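Local coordinates for putative gamma-glutamylcyclotransferase YkqA (PDB 2QIK), which is a putative gamma-glutamylcyclotransferase that probably acts on gamma-glutamyl amines, at residues 153-158 / 190-195; 129-134 / 229-234; 34-39 / 107-112; 18-23 / 69-74. All coordinates share one frame; numbering follows the deposited sequence.

Interaction 1: 153-158 / 190-195; sequences DPVGRA and LYRIPY
Asp-153 and Arg-192 lean across the strand edge and meet in a salt bridge, with the carboxylate and guanidinium planes turned 45° apart. The bond is unequal at its two ends: OD2 of Asp-153 lies in the guanidinium plane, whereas NH1 of Arg-192 comes from above the carboxylate plane, 3.0 Å from that oxygen. The Arg-192 chain bends at chi3 (-66°), which turns NE out of the line of its extended inner part, and CG2 of Val-155 packs over one guanidinium face, 3.8 Å from NH2 of Arg-192. Asp-153 is tied a second time through its backbone, since N of Arg-192 donates to O of Asp-153 at 3.1 Å. Next to this pair, Val-155 and Gly-156 together stand opposite the single residue Leu-190, a classic beta bulge, where O of Leu-190 accepts from N of Val-155 (2.7 Å) and from N of Gly-156 (3.2 Å). With phi at 119°, a CB on Gly-156 would run into O of Val-155. CB of Ala-158 packs on CB of Leu-190. The contact joins antiparallel strands 154-161 and 185-193; strand 128-132 flanks the latter, its Tyr-129 hydroxyl bonding NE of Arg-192, while strands 212-221 and 224-234 pack against Val-155 and Leu-190.

Interaction 2: 129-134 / 229-234; sequences YYFAYG and CLTFLV
Phe-131 and Tyr-129 hold Leu-230 between them through the backbone: N of Phe-131 donates to O of Leu-230 at 2.8 Å, almost straight at 174°, and N of Leu-230 donates to O of Tyr-129, also at 2.8 Å but more bent. Segments 129-132 and 229-234 run in roughly the same direction, 36° apart, and Tyr-130 with Leu-230 forms a single bridge. Beyond it, side chains take over the pairing. OG1 of Thr-231 donates to O of Phe-131 at 2.9 Å, and the Tyr-133 hydroxyl donates to O of Phe-232 at 2.7 Å. The Tyr-133 ring receives both OG1 of Thr-231 and O of Phe-232 at its edge. On another side, CE1 of Tyr-130 meets the edge of the Phe-232 ring, 3.7 Å from CE1 of Phe-232, the two side chains crossing at about a right angle. Farther out, the backbone N of Tyr-133 hydrogen-bonds to a bound citric acid molecule, probably from the crystallisation liquor, which may nevertheless mark a pocket. This buried contact links two sheets: strand 128-132 continues through backbone bonds into strand 185-193, strand 224-234 into strand 212-221, and Met-179 of strand 174-180 touches Phe-131 and Tyr-133.

Interaction 3: 34-39 / 107-112; sequences KGSLFA and FTKISS
Phe-38 and Lys-109 form a non-hydrogen-bonded antiparallel pair with CA atoms 4.2 Å apart, flanked by backbone bonds from N of Ala-39 to O of Thr-108 (2.8 Å), from N of Thr-108 to O of Ala-39 (2.9 Å) and, nearly straight at 177°, from N of Ile-110 to O of Leu-37 (2.8 Å). The rings of Phe-38 and Phe-107 stack face to face, centroids 4.1 Å apart and planes 20° from parallel. CZ of Phe-107 lies over the centre of the Phe-38 ring; the opposite face of that ring is met by CG of Lys-109, offset toward the rim. Thus a lysine chain and an aromatic ring sandwich Phe-38. Strand 36-39 is the middle member of a three-stranded antiparallel sheet, with strands 44-47 and 108-110 at its margins, within the AIG2-like cyclotransferase region. Beyond CG the Lys-109 chain is extended, bringing CE to 3.7 Å from OG of Ser-36; a water donates to that hydroxyl and weakly accepts from NZ of Lys-109. On the other face of the sheet, Ile-110, in one of its two conformers, touches Leu-37 and Ala-39. Leu-37 also touches Tyr-8, a substrate-binding residue by similarity, and Trp-115 of helix 115-122.

Interaction 4: 18-23 / 69-74; sequences HHLLAQ and HKLDQF
One face of the Phe-74 ring receives CD1 of Leu-20 in a CH-pi contact, the methyl carbon 3.7 Å from the ring centroid and 18° off the ring normal. It sits offset toward the rim, nearest CG and CD2 of Phe-74, and the two side chains cross at about a right angle. Leucine side chains extend the apolar contact: CD2 of Leu-71 lies 3.9 Å from CB of Leu-20, and CD1 of Leu-71 is equally far from CD2 of Leu-21. No direct hydrogen bond crosses the contact. Instead, two waters each accept from NZ of Lys-70 at 2.8 Å, one donating to O of His-19 and the other to O of Leu-20. The 3-10 segment 18-21, in the loop after strand 3-7, is thus packed on helix 65-74. Leu-71 also touches Leu-11, which places this apolar contact next to a residue that by similarity belongs to the substrate-binding loop of the cyclotransferase fold.

Along the chain, interactions 3 and 4 come first and interleave, the order being 18-23, 34-39, 69-74 and 107-112; interactions 1 and 2 follow, with both segments of interaction 1 lying between those of interaction 2. Interactions 3 and 4 share the N-terminal AIG2-like region, yet their centres are about 23 Å apart: interaction 3 belongs to a small three-stranded sheet, interaction 4 to a loop and helix. Interactions 1 and 2 touch, centres about 11 Å apart, through neighbouring strands 185-193 and 128-132, where N of Tyr-191 probably hydrogen-bonds to O of Tyr-130. Interactions 2 and 3 approach no closer than about 10 Å between nearest atoms, consistent with two AIG2-like units that each have their own internal contacts.

Interaction 1: 153-158 / 190-195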
loop_
_atom_site.group_PDB
_atom_site.type_symbol
_atom_site.label_atom_id
_atom_site.label_comp_id
_atom_site.label_asym_id
_atom_site.label_seq_id
_atom_site.Cartn_x
_atom_site.Cartn_y
_atom_site.Cartn_z
ATOM N N ASP A 153 7.632 13.194 -15.727
ATOM C CA ASP A 153 6.267 13.797 -15.768
ATOM C C ASP A 153 5.680 13.703 -14.340
ATOM O O ASP A 153 4.668 13.027 -14.080
ATOM C CB ASP A 153 5.342 13.070 -16.783
ATOM C CG ASP A 153 4.020 13.769 -17.027
ATOM O OD1 ASP A 153 3.832 14.943 -16.698
ATOM O OD2 ASP A 153 3.149 13.163 -17.583
ATOM N N PRO A 154 6.326 14.373 -13.392
ATOM C CA PRO A 154 5.774 14.446 -12.040
ATOM C C PRO A 154 4.482 15.239 -12.068
ATOM O O PRO A 154 4.407 16.334 -12.624
ATOM C CB PRO A 154 6.888 15.117 -11.213
ATOM C CG PRO A 154 7.598 15.965 -12.230
ATOM C CD PRO A 154 7.563 15.157 -13.491
ATOM N N VAL A 155 3.494 14.703 -11.392
ATOM C CA VAL A 155 2.326 15.471 -11.063
ATOM C C VAL A 155 2.739 16.479 -9.991
ATOM O O VAL A 155 2.323 17.638 -10.087
ATOM C CB VAL A 155 1.165 14.571 -10.596
ATOM C CG1 VAL A 155 -0.098 15.472 -10.220
ATOM C CG2 VAL A 155 0.845 13.570 -11.711
ATOM N N GLY A 156 3.625 16.080 -9.089
ATOM C CA GLY A 156 4.227 16.945 -8.086
ATOM C C GLY A 156 3.901 16.486 -6.688
ATOM O O GLY A 156 3.562 15.341 -6.423
ATOM N N ARG A 157 4.082 17.434 -5.790
ATOM C CA ARG A 157 3.918 17.196 -4.376
ATOM C C ARG A 157 2.555 16.676 -4.110
ATOM O O ARG A 157 1.541 17.186 -4.602
ATOM C CB ARG A 157 4.057 18.512 -3.623
ATOM C CG ARG A 157 4.131 18.379 -2.156
ATOM C CD ARG A 157 4.154 19.706 -1.456
ATOM N NE ARG A 157 5.245 20.517 -1.943
ATOM C CZ ARG A 157 5.453 21.786 -1.608
ATOM N NH1 ARG A 157 6.499 22.412 -2.096
ATOM N NH2 ARG A 157 4.649 22.414 -0.784
ATOM N N ALA A 158 2.481 15.657 -3.274
ATOM C CA ALA A 158 1.267 15.081 -2.931
ATOM C C ALA A 158 1.255 14.813 -1.434
ATOM O O ALA A 158 2.248 14.427 -0.816
ATOM C CB ALA A 158 1.094 13.765 -3.766
ATOM N N LEU A 190 4.138 12.434 -6.586
ATOM C CA LEU A 190 3.337 11.597 -7.454
ATOM C C LEU A 190 3.837 11.758 -8.853
ATOM O O LEU A 190 3.923 12.873 -9.393
ATOM C CB LEU A 190 1.852 11.986 -7.362
ATOM C CG LEU A 190 0.906 11.072 -8.087
ATOM C CD1 LEU A 190 0.880 9.715 -7.388
ATOM C CD2 LEU A 190 -0.476 11.649 -8.192
ATOM N N TYR A 191 4.210 10.653 -9.497
ATOM C CA TYR A 191 4.636 10.610 -10.874
ATOM C C TYR A 191 3.575 9.967 -11.769
ATOM O O TYR A 191 2.895 9.032 -11.358
ATOM C CB TYR A 191 5.862 9.749 -11.045
ATOM C CG TYR A 191 7.141 10.153 -10.353
ATOM C CD1 TYR A 191 8.033 11.028 -10.931
ATOM C CD2 TYR A 191 7.491 9.564 -9.175
ATOM C CE1 TYR A 191 9.214 11.347 -10.351
ATOM C CE2 TYR A 191 8.713 9.882 -8.535
ATOM C CZ TYR A 191 9.572 10.750 -9.153
ATOM O OH TYR A 191 10.796 11.039 -8.576
ATOM N N ARG A 192 3.396 10.475 -12.985
ATOM C CA ARG A 192 2.615 9.777 -14.023
ATOM C C ARG A 192 3.629 8.978 -14.864
ATOM O O ARG A 192 4.516 9.571 -15.492
ATOM C CB ARG A 192 1.918 10.783 -14.909
ATOM C CG ARG A 192 1.028 10.176 -15.971
ATOM C CD ARG A 192 0.391 11.166 -16.849
ATOM N NE ARG A 192 -0.515 11.938 -16.089
ATOM C CZ ARG A 192 -0.314 13.172 -15.600
ATOM N NH1 ARG A 192 0.807 13.839 -15.861
ATOM N NH2 ARG A 192 -1.252 13.747 -14.859
ATOM N N ILE A 193 3.519 7.658 -14.819
ATOM C CA ILE A 193 4.473 6.782 -15.505
ATOM C C ILE A 193 3.736 5.817 -16.450
ATOM O O ILE A 193 2.581 5.454 -16.189
ATOM C CB ILE A 193 5.355 6.022 -14.525
ATOM C CG1 ILE A 193 4.567 4.912 -13.768
ATOM C CG2 ILE A 193 6.063 6.919 -13.531
ATOM C CD1 ILE A 193 5.441 4.103 -12.807
ATOM N N PRO A 194 4.389 5.360 -17.508
ATOM C CA PRO A 194 3.809 4.322 -18.304
ATOM C C PRO A 194 3.851 2.987 -17.556
ATOM O O PRO A 194 4.740 2.733 -16.772
ATOM C CB PRO A 194 4.669 4.297 -19.597
ATOM C CG PRO A 194 5.451 5.601 -19.551
ATOM C CD PRO A 194 5.661 5.838 -18.063
ATOM N N TYR A 195 2.914 2.120 -17.911
ATOM C CA TYR A 195 2.926 0.727 -17.472
ATOM C C TYR A 195 4.329 0.081 -17.654
ATOM O O TYR A 195 4.751 -0.744 -16.850
ATOM C CB TYR A 195 1.879 -0.047 -18.209
ATOM C CG TYR A 195 1.771 -1.474 -17.738
ATOM C CD1 TYR A 195 1.267 -1.808 -16.515
ATOM C CD2 TYR A 195 2.157 -2.530 -18.569
ATOM C CE1 TYR A 195 1.187 -3.104 -16.082
ATOM C CE2 TYR A 195 2.077 -3.838 -18.146
ATOM C CZ TYR A 195 1.568 -4.113 -16.917
ATOM O OH TYR A 195 1.485 -5.446 -16.532
HETATM O O HOH W 1 6.936 10.620 -14.630
#

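Interaction 2: 129-134 / 229-234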
loop_
_atom_site.group_PDB
_atom_site.type_symbol
_atom_site.label_atom_id
_atom_site.label_comp_id
_atom_site.label_asym_id
_atom_site.label_seq_id
_atom_site.Cartn_x
_atom_site.Cartn_y
_atom_site.Cartn_z
ATOM N N TYR A 129 -0.209 6.085 -11.707
ATOM C CA TYR A 129 0.154 7.214 -10.850
ATOM C C TYR A 129 0.901 6.559 -9.681
ATOM O O TYR A 129 0.342 5.813 -8.888
ATOM C CB TYR A 129 -1.112 7.937 -10.423
ATOM C CG TYR A 129 -1.630 8.736 -11.586
ATOM C CD1 TYR A 129 -1.044 9.959 -11.907
ATOM C CD2 TYR A 129 -2.609 8.251 -12.423
ATOM C CE1 TYR A 129 -1.462 10.693 -13.009
ATOM C CE2 TYR A 129 -2.991 8.943 -13.539
ATOM C CZ TYR A 129 -2.461 10.151 -13.822
ATOM O OH TYR A 129 -2.864 10.843 -14.943
ATOM N N TYR A 130 2.189 6.842 -9.605
ATOM C CA TYR A 130 3.154 6.242 -8.696
ATOM C C TYR A 130 3.570 7.259 -7.636
ATOM O O TYR A 130 4.114 8.324 -7.951
ATOM C CB TYR A 130 4.378 5.727 -9.447
ATOM C CG TYR A 130 5.524 5.315 -8.545
ATOM C CD1 TYR A 130 5.330 4.435 -7.520
ATOM C CD2 TYR A 130 6.761 5.869 -8.705
ATOM C CE1 TYR A 130 6.332 4.153 -6.624
ATOM C CE2 TYR A 130 7.816 5.576 -7.833
ATOM C CZ TYR A 130 7.568 4.713 -6.780
ATOM O OH TYR A 130 8.565 4.460 -5.872
ATOM N N PHE A 131 3.299 6.915 -6.368
ATOM C CA PHE A 131 3.600 7.794 -5.210
ATOM C C PHE A 131 4.905 7.355 -4.528
ATOM O O PHE A 131 4.974 6.226 -3.992
ATOM C CB PHE A 131 2.450 7.748 -4.247
ATOM C CG PHE A 131 2.584 8.645 -3.077
ATOM C CD1 PHE A 131 2.469 10.029 -3.159
ATOM C CD2 PHE A 131 2.814 8.130 -1.811
ATOM C CE1 PHE A 131 2.624 10.856 -2.024
ATOM C CE2 PHE A 131 3.015 9.011 -0.725
ATOM C CZ PHE A 131 2.876 10.302 -0.841
ATOM N N ALA A 132 5.899 8.217 -4.605
ATOM C CA ALA A 132 7.183 7.969 -4.006
ATOM C C ALA A 132 7.357 8.859 -2.787
ATOM O O ALA A 132 7.137 10.076 -2.868
ATOM C CB ALA A 132 8.305 8.364 -5.052
ATOM N N TYR A 133 7.858 8.295 -1.706
ATOM C CA TYR A 133 8.013 8.991 -0.431
ATOM C C TYR A 133 9.436 8.936 0.107
ATOM O O TYR A 133 9.711 9.498 1.165
ATOM C CB TYR A 133 7.012 8.450 0.587
ATOM C CG TYR A 133 7.142 6.955 0.816
ATOM C CD1 TYR A 133 6.349 6.083 0.137
ATOM C CD2 TYR A 133 8.118 6.439 1.629
ATOM C CE1 TYR A 133 6.507 4.677 0.275
ATOM C CE2 TYR A 133 8.275 5.105 1.792
ATOM C CZ TYR A 133 7.495 4.206 1.099
ATOM O OH TYR A 133 7.719 2.891 1.332
ATOM N N GLY A 134 10.326 8.246 -0.577
ATOM C CA GLY A 134 11.695 8.157 -0.147
ATOM C C GLY A 134 12.673 8.419 -1.277
ATOM O O GLY A 134 12.587 9.411 -1.916
ATOM N N CYS A 229 -3.409 5.204 -6.386
ATOM C CA CYS A 229 -2.022 5.441 -6.755
ATOM C C CYS A 229 -1.182 4.277 -6.205
ATOM O O CYS A 229 -1.403 3.793 -5.096
ATOM C CB CYS A 229 -1.516 6.706 -6.132
ATOM S SG CYS A 229 -2.413 8.152 -6.663
ATOM N N LEU A 230 -0.255 3.786 -7.017
ATOM C CA LEU A 230 0.678 2.742 -6.579
ATOM C C LEU A 230 1.734 3.312 -5.674
ATOM O O LEU A 230 2.302 4.376 -5.921
ATOM C CB LEU A 230 1.386 2.214 -7.797
ATOM C CG LEU A 230 2.551 1.213 -7.583
ATOM C CD1 LEU A 230 1.987 -0.077 -6.978
ATOM C CD2 LEU A 230 3.246 0.932 -8.810
ATOM N N THR A 231 2.017 2.589 -4.585
ATOM C CA THR A 231 3.189 2.818 -3.765
ATOM C C THR A 231 3.734 1.476 -3.317
ATOM O O THR A 231 3.221 0.450 -3.743
ATOM C CB THR A 231 2.811 3.811 -2.632
ATOM O OG1 THR A 231 4.021 4.320 -2.059
ATOM C CG2 THR A 231 2.024 3.193 -1.546
ATOM N N PHE A 232 4.813 1.483 -2.531
ATOM C CA PHE A 232 5.390 0.256 -2.049
ATOM C C PHE A 232 5.574 0.380 -0.568
ATOM O O PHE A 232 5.968 1.444 -0.059
ATOM C CB PHE A 232 6.738 -0.045 -2.745
ATOM C CG PHE A 232 6.596 -0.342 -4.183
ATOM C CD1 PHE A 232 6.623 0.672 -5.107
ATOM C CD2 PHE A 232 6.364 -1.636 -4.626
ATOM C CE1 PHE A 232 6.431 0.419 -6.437
ATOM C CE2 PHE A 232 6.194 -1.911 -5.954
ATOM C CZ PHE A 232 6.215 -0.875 -6.864
ATOM N N LEU A 233 5.224 -0.703 0.162
ATOM C CA LEU A 233 5.277 -0.693 1.678
ATOM C C LEU A 233 6.077 -1.893 2.167
ATOM O O LEU A 233 6.055 -2.947 1.541
ATOM C CB LEU A 233 3.862 -0.717 2.272
ATOM C CG LEU A 233 2.965 0.432 1.840
ATOM C CD1 LEU A 233 1.544 0.176 2.311
ATOM C CD2 LEU A 233 3.514 1.769 2.281
ATOM N N VAL A 234 6.819 -1.681 3.260
ATOM C CA VAL A 234 7.646 -2.721 3.813
ATOM C C VAL A 234 6.817 -3.865 4.340
ATOM O O VAL A 234 5.810 -3.688 5.011
ATOM C CB VAL A 234 8.526 -2.138 4.939
ATOM C CG1 VAL A 234 9.275 -3.201 5.709
ATOM C CG2 VAL A 234 9.510 -1.164 4.382
#

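Interaction 3: 34-39 / 107-112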
loop_
_atom_site.group_PDB
_atom_site.type_symbol
_atom_site.label_atom_id
_atom_site.label_comp_id
_atom_site.label_asym_id
_atom_site.label_seq_id
_atom_site.Cartn_x
_atom_site.Cartn_y
_atom_site.Cartn_z
ATOM N N LYS A 34 -3.523 -14.476 6.503
ATOM C CA LYS A 34 -2.852 -15.607 5.902
ATOM C C LYS A 34 -3.902 -16.448 5.119
ATOM O O LYS A 34 -4.946 -16.827 5.677
ATOM C CB LYS A 34 -2.141 -16.466 6.937
ATOM C CG LYS A 34 -1.444 -17.655 6.287
ATOM C CD LYS A 34 -0.346 -18.264 7.136
ATOM C CE LYS A 34 0.969 -17.487 7.163
ATOM N NZ LYS A 34 1.876 -17.992 8.174
ATOM N N GLY A 35 -3.593 -16.743 3.857
ATOM C CA GLY A 35 -4.499 -17.423 2.981
ATOM C C GLY A 35 -4.176 -17.164 1.558
ATOM O O GLY A 35 -3.193 -16.509 1.268
ATOM N N SER A 36 -4.999 -17.692 0.641
ATOM C CA SER A 36 -4.772 -17.519 -0.778
ATOM C C SER A 36 -5.996 -16.842 -1.419
ATOM O O SER A 36 -7.114 -17.088 -1.044
ATOM C CB SER A 36 -4.588 -18.854 -1.415
ATOM O OG SER A 36 -3.390 -19.473 -0.993
ATOM N N LEU A 37 -5.729 -16.043 -2.427
ATOM C CA LEU A 37 -6.711 -15.330 -3.254
ATOM C C LEU A 37 -6.764 -15.946 -4.640
ATOM O O LEU A 37 -5.732 -16.218 -5.199
ATOM C CB LEU A 37 -6.252 -13.870 -3.362
ATOM C CG LEU A 37 -7.214 -12.982 -4.130
ATOM C CD1 LEU A 37 -8.531 -12.771 -3.454
ATOM C CD2 LEU A 37 -6.571 -11.618 -4.376
ATOM N N PHE A 38 -7.982 -16.158 -5.125
ATOM C CA PHE A 38 -8.216 -16.746 -6.429
ATOM C C PHE A 38 -9.160 -15.867 -7.218
ATOM O O PHE A 38 -10.123 -15.310 -6.705
ATOM C CB PHE A 38 -8.885 -18.118 -6.246
ATOM C CG PHE A 38 -7.949 -19.175 -5.721
ATOM C CD1 PHE A 38 -7.693 -19.286 -4.420
ATOM C CD2 PHE A 38 -7.328 -20.037 -6.614
ATOM C CE1 PHE A 38 -6.774 -20.280 -3.979
ATOM C CE2 PHE A 38 -6.426 -20.990 -6.175
ATOM C CZ PHE A 38 -6.137 -21.064 -4.924
ATOM N N ALA A 39 -8.964 -15.852 -8.502
ATOM C CA ALA A 39 -10.012 -15.307 -9.399
ATOM C C ALA A 39 -10.894 -16.521 -9.777
ATOM O O ALA A 39 -10.375 -17.476 -10.289
ATOM C CB ALA A 39 -9.370 -14.805 -10.644
ATOM N N PHE A 107 -10.830 -22.165 -10.442
ATOM C CA PHE A 107 -10.363 -20.779 -10.369
ATOM C C PHE A 107 -8.841 -20.725 -10.426
ATOM O O PHE A 107 -8.192 -21.786 -10.488
ATOM C CB PHE A 107 -10.886 -20.204 -9.120
ATOM C CG PHE A 107 -10.674 -21.090 -7.926
ATOM C CD1 PHE A 107 -11.233 -20.732 -6.743
ATOM C CD2 PHE A 107 -9.862 -22.209 -7.957
ATOM C CE1 PHE A 107 -11.076 -21.449 -5.671
ATOM C CE2 PHE A 107 -9.670 -22.963 -6.827
ATOM C CZ PHE A 107 -10.248 -22.576 -5.680
ATOM N N THR A 108 -8.265 -19.523 -10.457
ATOM C CA THR A 108 -6.864 -19.371 -10.672
ATOM C C THR A 108 -6.274 -18.523 -9.551
ATOM O O THR A 108 -6.767 -17.408 -9.248
ATOM C CB THR A 108 -6.519 -18.743 -12.034
ATOM O OG1 THR A 108 -6.865 -17.390 -12.104
ATOM C CG2 THR A 108 -7.374 -19.262 -13.076
ATOM N N LYS A 109 -5.180 -18.986 -8.985
ATOM C CA LYS A 109 -4.577 -18.275 -7.874
ATOM C C LYS A 109 -3.932 -16.949 -8.337
ATOM O O LYS A 109 -3.305 -16.867 -9.383
ATOM C CB LYS A 109 -3.443 -19.163 -7.219
ATOM C CG LYS A 109 -2.855 -18.521 -5.941
ATOM C CD LYS A 109 -1.982 -19.457 -5.092
ATOM C CE LYS A 109 -1.245 -18.748 -3.919
ATOM N NZ LYS A 109 -0.365 -19.698 -3.182
ATOM N N ILE A 110 -4.069 -15.914 -7.474
ATOM C CA ILE A 110 -3.427 -14.616 -7.632
ATOM C C ILE A 110 -2.211 -14.621 -6.706
ATOM O O ILE A 110 -2.343 -14.552 -5.503
ATOM C CB ILE A 110 -4.403 -13.449 -7.233
ATOM C CG1 ILE A 110 -5.781 -13.542 -7.923
ATOM C CG2 ILE A 110 -3.799 -12.160 -7.503
ATOM C CD1 ILE A 110 -5.815 -13.643 -9.388
ATOM N N SER A 111 -1.006 -14.768 -7.281
ATOM C CA SER A 111 0.207 -14.902 -6.489
ATOM C C SER A 111 0.451 -13.831 -5.469
ATOM O O SER A 111 0.917 -14.078 -4.353
ATOM C CB SER A 111 1.457 -15.091 -7.401
ATOM O OG SER A 111 2.022 -13.857 -7.720
ATOM N N SER A 112 0.108 -12.600 -5.836
ATOM C CA SER A 112 0.352 -11.467 -4.962
ATOM C C SER A 112 -0.574 -11.409 -3.739
ATOM O O SER A 112 -0.321 -10.669 -2.764
ATOM C CB SER A 112 0.221 -10.133 -5.654
ATOM O OG SER A 112 -1.137 -9.935 -6.011
HETATM O O HOH W 2 -2.555 -21.973 -2.217
HETATM O O HOH W 3 -2.939 -15.818 -3.168
#

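Interaction 4: 18-23 / 69-74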
loop_
_atom_site.group_PDB
_atom_site.type_symbol
_atom_site.label_atom_id
_atom_site.label_comp_id
_atom_site.label_asym_id
_atom_site.label_seq_id
_atom_site.Cartn_x
_atom_site.Cartn_y
_atom_site.Cartn_z
ATOM N N HIS A 18 -18.272 -1.493 -3.900
ATOM C CA HIS A 18 -17.897 -0.804 -2.674
ATOM C C HIS A 18 -19.051 0.007 -2.091
ATOM O O HIS A 18 -19.132 0.163 -0.881
ATOM C CB HIS A 18 -16.705 0.071 -2.939
ATOM C CG HIS A 18 -16.183 0.769 -1.733
ATOM N ND1 HIS A 18 -15.596 0.104 -0.685
ATOM C CD2 HIS A 18 -16.219 2.065 -1.369
ATOM C CE1 HIS A 18 -15.252 0.989 0.242
ATOM N NE2 HIS A 18 -15.643 2.186 -0.142
ATOM N N HIS A 19 -19.952 0.487 -2.957
ATOM C CA HIS A 19 -21.077 1.263 -2.481
ATOM C C HIS A 19 -21.944 0.504 -1.487
ATOM O O HIS A 19 -22.639 1.148 -0.698
ATOM C CB HIS A 19 -21.952 1.734 -3.653
ATOM C CG HIS A 19 -22.582 0.637 -4.385
ATOM N ND1 HIS A 19 -21.990 -0.033 -5.428
ATOM C CD2 HIS A 19 -23.830 0.105 -4.253
ATOM C CE1 HIS A 19 -22.800 -0.971 -5.866
ATOM N NE2 HIS A 19 -23.907 -0.947 -5.161
ATOM N N LEU A 20 -21.930 -0.829 -1.508
ATOM C CA LEU A 20 -22.645 -1.599 -0.514
ATOM C C LEU A 20 -22.250 -1.372 0.904
ATOM O O LEU A 20 -23.055 -1.587 1.812
ATOM C CB LEU A 20 -22.641 -3.067 -0.846
ATOM C CG LEU A 20 -23.240 -3.560 -2.144
ATOM C CD1 LEU A 20 -22.951 -5.064 -2.399
ATOM C CD2 LEU A 20 -24.725 -3.324 -2.203
ATOM N N LEU A 21 -20.997 -0.947 1.101
ATOM C CA LEU A 21 -20.507 -0.623 2.419
ATOM C C LEU A 21 -21.045 0.723 2.876
ATOM O O LEU A 21 -20.850 1.098 4.055
ATOM C CB LEU A 21 -18.987 -0.616 2.505
ATOM C CG LEU A 21 -18.313 -1.913 2.123
ATOM C CD1 LEU A 21 -16.836 -1.854 2.378
ATOM C CD2 LEU A 21 -18.924 -3.148 2.804
ATOM N N ALA A 22 -21.607 1.530 1.976
ATOM C CA ALA A 22 -22.200 2.822 2.350
ATOM C C ALA A 22 -21.155 3.647 3.055
ATOM O O ALA A 22 -20.030 3.759 2.600
ATOM C CB ALA A 22 -23.484 2.646 3.093
ATOM N N GLN A 23 -21.497 4.241 4.188
ATOM C CA GLN A 23 -20.572 5.122 4.906
ATOM C C GLN A 23 -19.819 4.435 6.003
ATOM O O GLN A 23 -19.272 5.099 6.903
ATOM C CB GLN A 23 -21.207 6.434 5.379
ATOM C CG GLN A 23 -21.887 7.256 4.234
ATOM C CD GLN A 23 -20.800 7.480 3.104
ATOM O OE1 GLN A 23 -20.762 6.896 2.027
ATOM N NE2 GLN A 23 -19.849 8.317 3.458
ATOM N N HIS A 69 -26.259 -7.404 6.855
ATOM C CA HIS A 69 -27.403 -8.004 6.174
ATOM C C HIS A 69 -27.402 -7.805 4.667
ATOM O O HIS A 69 -27.720 -8.709 3.906
ATOM C CB HIS A 69 -28.745 -7.474 6.705
ATOM C CG HIS A 69 -29.113 -7.961 8.070
ATOM N ND1 HIS A 69 -29.474 -7.176 9.153
ATOM C CD2 HIS A 69 -29.094 -9.233 8.551
ATOM C CE1 HIS A 69 -29.699 -7.950 10.217
ATOM N NE2 HIS A 69 -29.477 -9.208 9.854
ATOM N N LYS A 70 -27.089 -6.567 4.233
ATOM C CA LYS A 70 -27.056 -6.226 2.827
ATOM C C LYS A 70 -26.055 -7.142 2.109
ATOM O O LYS A 70 -26.273 -7.596 0.995
ATOM C CB LYS A 70 -26.772 -4.725 2.583
ATOM C CG LYS A 70 -27.864 -3.878 2.987
ATOM C CD LYS A 70 -27.540 -2.467 3.202
ATOM C CE LYS A 70 -27.483 -1.798 2.032
ATOM N NZ LYS A 70 -26.947 -0.392 2.142
ATOM N N LEU A 71 -24.883 -7.284 2.703
ATOM C CA LEU A 71 -23.856 -8.158 2.119
ATOM C C LEU A 71 -24.282 -9.622 2.089
ATOM O O LEU A 71 -24.088 -10.320 1.091
ATOM C CB LEU A 71 -22.523 -8.009 2.883
ATOM C CG LEU A 71 -21.929 -6.597 2.845
ATOM C CD1 LEU A 71 -20.585 -6.633 3.593
ATOM C CD2 LEU A 71 -21.764 -6.033 1.480
ATOM N N ASP A 72 -24.852 -10.137 3.187
ATOM C CA ASP A 72 -25.373 -11.440 3.182
ATOM C C ASP A 72 -26.348 -11.701 2.029
ATOM O O ASP A 72 -26.310 -12.744 1.375
ATOM C CB ASP A 72 -26.110 -11.720 4.486
ATOM C CG ASP A 72 -25.266 -11.790 5.696
ATOM O OD1 ASP A 72 -24.037 -12.032 5.622
ATOM O OD2 ASP A 72 -25.828 -11.739 6.833
ATOM N N GLN A 73 -27.212 -10.737 1.793
ATOM C CA GLN A 73 -28.202 -10.883 0.737
ATOM C C GLN A 73 -27.616 -10.743 -0.652
ATOM O O GLN A 73 -28.092 -11.448 -1.566
ATOM C CB GLN A 73 -29.324 -9.869 0.860
ATOM C CG GLN A 73 -30.170 -10.045 2.052
ATOM C CD GLN A 73 -31.161 -8.906 2.239
ATOM O OE1 GLN A 73 -31.460 -8.595 3.393
ATOM N NE2 GLN A 73 -31.686 -8.335 1.161
ATOM N N PHE A 74 -26.638 -9.854 -0.854
ATOM C CA PHE A 74 -26.043 -9.639 -2.167
ATOM C C PHE A 74 -25.228 -10.842 -2.624
ATOM O O PHE A 74 -25.281 -11.254 -3.779
ATOM C CB PHE A 74 -25.273 -8.340 -2.150
ATOM C CG PHE A 74 -24.866 -7.892 -3.514
ATOM C CD1 PHE A 74 -25.721 -7.108 -4.266
ATOM C CD2 PHE A 74 -23.652 -8.240 -4.016
ATOM C CE1 PHE A 74 -25.382 -6.679 -5.489
ATOM C CE2 PHE A 74 -23.281 -7.819 -5.311
ATOM C CZ PHE A 74 -24.144 -7.059 -6.025
HETATM O O HOH W 4 -25.569 0.470 -0.110
HETATM O O HOH W 5 -24.757 -0.748 3.930
#